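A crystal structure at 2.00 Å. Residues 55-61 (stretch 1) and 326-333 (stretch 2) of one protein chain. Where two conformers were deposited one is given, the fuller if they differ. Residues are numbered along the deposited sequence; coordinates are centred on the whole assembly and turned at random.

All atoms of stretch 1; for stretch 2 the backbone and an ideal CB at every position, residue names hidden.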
# COMPACT_ATOMS: atom_id res chain seq x y z
N SER A 55 -8.38 -17.54 -15.33
CA SER A 55 -7.92 -16.43 -16.17
C SER A 55 -8.27 -15.07 -15.60
O SER A 55 -7.61 -14.10 -15.94
CB SER A 55 -8.48 -16.53 -17.57
OG SER A 55 -8.09 -17.76 -18.14
N MSE A 56 -9.27 -15.02 -14.72
CA MSE A 56 -9.67 -13.75 -14.08
C MSE A 56 -8.65 -13.31 -13.06
O MSE A 56 -8.62 -12.15 -12.69
CB MSE A 56 -11.02 -13.88 -13.38
CG MSE A 56 -12.22 -14.21 -14.30
SE MSE A 56 -12.47 -16.06 -14.62
CE MSE A 56 -13.13 -16.74 -12.81
N ASP A 57 -7.78 -14.23 -12.64
CA ASP A 57 -6.79 -13.96 -11.58
C ASP A 57 -5.54 -13.29 -12.16
O ASP A 57 -4.56 -13.96 -12.39
CB ASP A 57 -6.43 -15.28 -10.89
CG ASP A 57 -5.88 -15.10 -9.50
OD1 ASP A 57 -5.14 -14.11 -9.24
OD2 ASP A 57 -6.19 -15.98 -8.68
N ASN A 58 -5.62 -11.97 -12.32
CA ASN A 58 -4.57 -11.13 -12.89
C ASN A 58 -3.51 -10.79 -11.85
O ASN A 58 -3.35 -9.64 -11.43
CB ASN A 58 -5.19 -9.85 -13.47
CG ASN A 58 -4.18 -9.01 -14.26
OD1 ASN A 58 -3.30 -9.54 -14.92
ND2 ASN A 58 -4.32 -7.69 -14.20
N GLY A 59 -2.80 -11.81 -11.38
CA GLY A 59 -1.80 -11.57 -10.36
C GLY A 59 -2.36 -11.27 -9.00
O GLY A 59 -1.63 -10.75 -8.13
N PHE A 60 -3.62 -11.63 -8.75
CA PHE A 60 -4.17 -11.41 -7.42
C PHE A 60 -3.59 -12.45 -6.44
O PHE A 60 -2.97 -12.13 -5.42
CB PHE A 60 -5.68 -11.40 -7.43
CG PHE A 60 -6.30 -10.52 -8.48
CD1 PHE A 60 -5.73 -9.30 -8.83
CD2 PHE A 60 -7.48 -10.89 -9.07
CE1 PHE A 60 -6.31 -8.52 -9.80
CE2 PHE A 60 -8.08 -10.09 -10.04
CZ PHE A 60 -7.51 -8.90 -10.38
N SER A 61 -3.74 -13.72 -6.77
CA SER A 61 -3.14 -14.77 -5.98
C SER A 61 -1.66 -14.77 -6.20
O SER A 61 -1.19 -14.58 -7.32
CB SER A 61 -3.70 -16.12 -6.41
OG SER A 61 -5.08 -16.16 -6.20
N UNK A 326 -4.81 -0.36 -8.53
CA UNK A 326 -4.31 -1.62 -9.11
C UNK A 326 -5.36 -2.50 -9.79
O UNK A 326 -5.05 -3.26 -10.71
CB UNK A 326 -3.64 -2.44 -8.01
N UNK A 327 -6.58 -2.41 -9.33
CA UNK A 327 -7.65 -3.27 -9.90
C UNK A 327 -7.86 -4.61 -9.19
O UNK A 327 -8.49 -5.53 -9.74
CB UNK A 327 -7.34 -3.55 -11.37
N UNK A 328 -7.36 -4.76 -7.97
CA UNK A 328 -7.55 -6.03 -7.23
C UNK A 328 -8.95 -6.02 -6.52
O UNK A 328 -9.06 -5.62 -5.42
CB UNK A 328 -6.43 -6.22 -6.21
N UNK A 329 -10.00 -6.50 -7.20
CA UNK A 329 -11.37 -6.33 -6.71
C UNK A 329 -11.90 -7.51 -5.88
O UNK A 329 -13.10 -7.55 -5.60
CB UNK A 329 -12.30 -6.10 -7.90
N UNK A 330 -11.02 -8.47 -5.56
CA UNK A 330 -11.33 -9.67 -4.78
C UNK A 330 -10.32 -9.73 -3.64
O UNK A 330 -9.30 -9.00 -3.69
CB UNK A 330 -11.28 -10.94 -5.64
N UNK A 331 -10.61 -10.49 -2.58
CA UNK A 331 -9.72 -10.54 -1.43
C UNK A 331 -8.98 -11.85 -1.39
O UNK A 331 -9.55 -12.91 -1.74
CB UNK A 331 -10.50 -10.33 -0.13
N UNK A 332 -7.74 -11.79 -0.92
CA UNK A 332 -6.93 -12.96 -0.70
C UNK A 332 -6.84 -13.28 0.80
O UNK A 332 -7.08 -12.41 1.66
CB UNK A 332 -5.54 -12.75 -1.30
N UNK A 333 -6.56 -14.54 1.11
CA UNK A 333 -6.23 -14.95 2.48
C UNK A 333 -4.94 -15.79 2.38
O UNK A 333 -4.69 -16.43 1.36
CB UNK A 333 -7.37 -15.73 3.13

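Stretch 1 is an irregular loop that offers one large apolar group, the ring of Phe-60, whose CA-to-CB bond points toward stretch 2. The loop is braced from within by the carboxylate of Asp-57. Asp-57 OD1 accepts from Ser-61 N at 2.9 Å and, weakly, from Phe-60 N at 2.9 Å.

Position 326 points its CB sideways, and nothing of stretch 1 lies within 5.5 Å of it. Many side chains would suit. It is Ala-326, which takes part through its backbone. Ala-326 O accepts from a water at 2.9 Å, and that water weakly accepts from Asn-58 ND2 at 3.3 Å.

Position 327 has phi 91° and psi 17°. At these angles a CB would be jammed against the carbonyl O of 326, which by itself calls for glycine. The residue is Gly-327. Its carbonyl meets the ring of Phe-60, with Gly-327 O 3.6 Å from Phe-60 CZ.

Position 328 points sideways, yet its ideal CB is 4.1 Å from Phe-60 CD1. A side chain here can run alongside the ring. Leucine or methionine would suit; a long chain ending in a donor could reach toward Phe-60 O, and an acid could do so through a water. It is Glu-328, with chi1 and chi2 both t. Its CG methylene packs against the ring, with Glu-328 CG 3.6 Å from Phe-60 CD1. The carboxylate makes no direct hydrogen bond to stretch 1. Instead a water donates to Glu-328 OE1 at 2.8 Å and to Phe-60 O at 2.9 Å, joining two acceptors that could not bond each other.

Position 329 also points sideways, and its ideal CB has nothing of stretch 1 within 5.5 Å. A small residue would leave the space beside Phe-60 CE2 open; a long or aromatic one could reach back. It is Tyr-329, with chi1 p. The edge of Phe-60 is directed toward the face of Tyr-329 in an offset edge-to-face pair, with ring centroids 5.7 Å apart and planes at 79°. Its hydroxyl comes near Met-56, a selenomethionine, with Tyr-329 OH 4.2 Å from Met-56 CB. A water lies 2.6 Å from Tyr-329 OH and donates to Met-56 O at 2.8 Å.

Position 330 points toward stretch 1, its ideal CB 5.1 Å from Phe-60 CD2. The gap favours a modest apolar group, such as valine, isoleucine or leucine. It is Val-330, with chi1 m. Val-330 CG2 packs 3.7 Å from Phe-60 CD2.

Position 331 points away, as expected from the alternation of a strand. Stretch 1 sets no demand, and the residue is Ala-331.

Position 332 points toward stretch 1 again, its ideal CB 4.9 Å from Phe-60 O. Small or branched residues, polar or apolar, would suit. It is Thr-332, with chi1 p. Its methyl, rather than its hydroxyl, approaches the carbonyl: Thr-332 CG2 is 3.7 Å from Phe-60 O.

Position 333 is out of reach, so stretch 1 does not restrict it. It is Lys-333, whose NZ is hydrogen-bonded elsewhere in the structure.

Stretch 2 (326-333) AGEYVATK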
# COMPACT_ATOMS: atom_id res chain seq x y z
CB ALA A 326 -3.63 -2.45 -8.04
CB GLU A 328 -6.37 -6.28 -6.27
CG GLU A 328 -6.37 -7.66 -5.67
CD GLU A 328 -5.10 -7.87 -4.90
OE1 GLU A 328 -4.07 -8.07 -5.57
OE2 GLU A 328 -5.13 -7.80 -3.65
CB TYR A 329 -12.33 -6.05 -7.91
CG TYR A 329 -12.33 -7.10 -8.95
CD1 TYR A 329 -11.43 -7.07 -10.02
CD2 TYR A 329 -13.22 -8.17 -8.91
CE1 TYR A 329 -11.43 -8.03 -10.98
CE2 TYR A 329 -13.18 -9.20 -9.87
CZ TYR A 329 -12.31 -9.13 -10.90
OH TYR A 329 -12.31 -10.14 -11.86
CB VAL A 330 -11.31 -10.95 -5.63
CG1 VAL A 330 -12.57 -11.05 -6.52
CG2 VAL A 330 -10.03 -11.01 -6.45
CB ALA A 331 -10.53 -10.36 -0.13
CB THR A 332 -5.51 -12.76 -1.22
OG1 THR A 332 -4.88 -11.68 -0.51
CG2 THR A 332 -5.50 -12.48 -2.80
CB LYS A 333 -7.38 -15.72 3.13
CG LYS A 333 -7.78 -15.17 4.50
CD LYS A 333 -9.29 -14.84 4.52
CE LYS A 333 -9.71 -13.89 5.65
NZ LYS A 333 -10.97 -13.16 5.29
O HOH W 1 -10.30 -10.10 -13.53
O HOH W 2 -5.92 -5.10 -12.81
O HOH W 3 -2.03 -9.59 -4.38
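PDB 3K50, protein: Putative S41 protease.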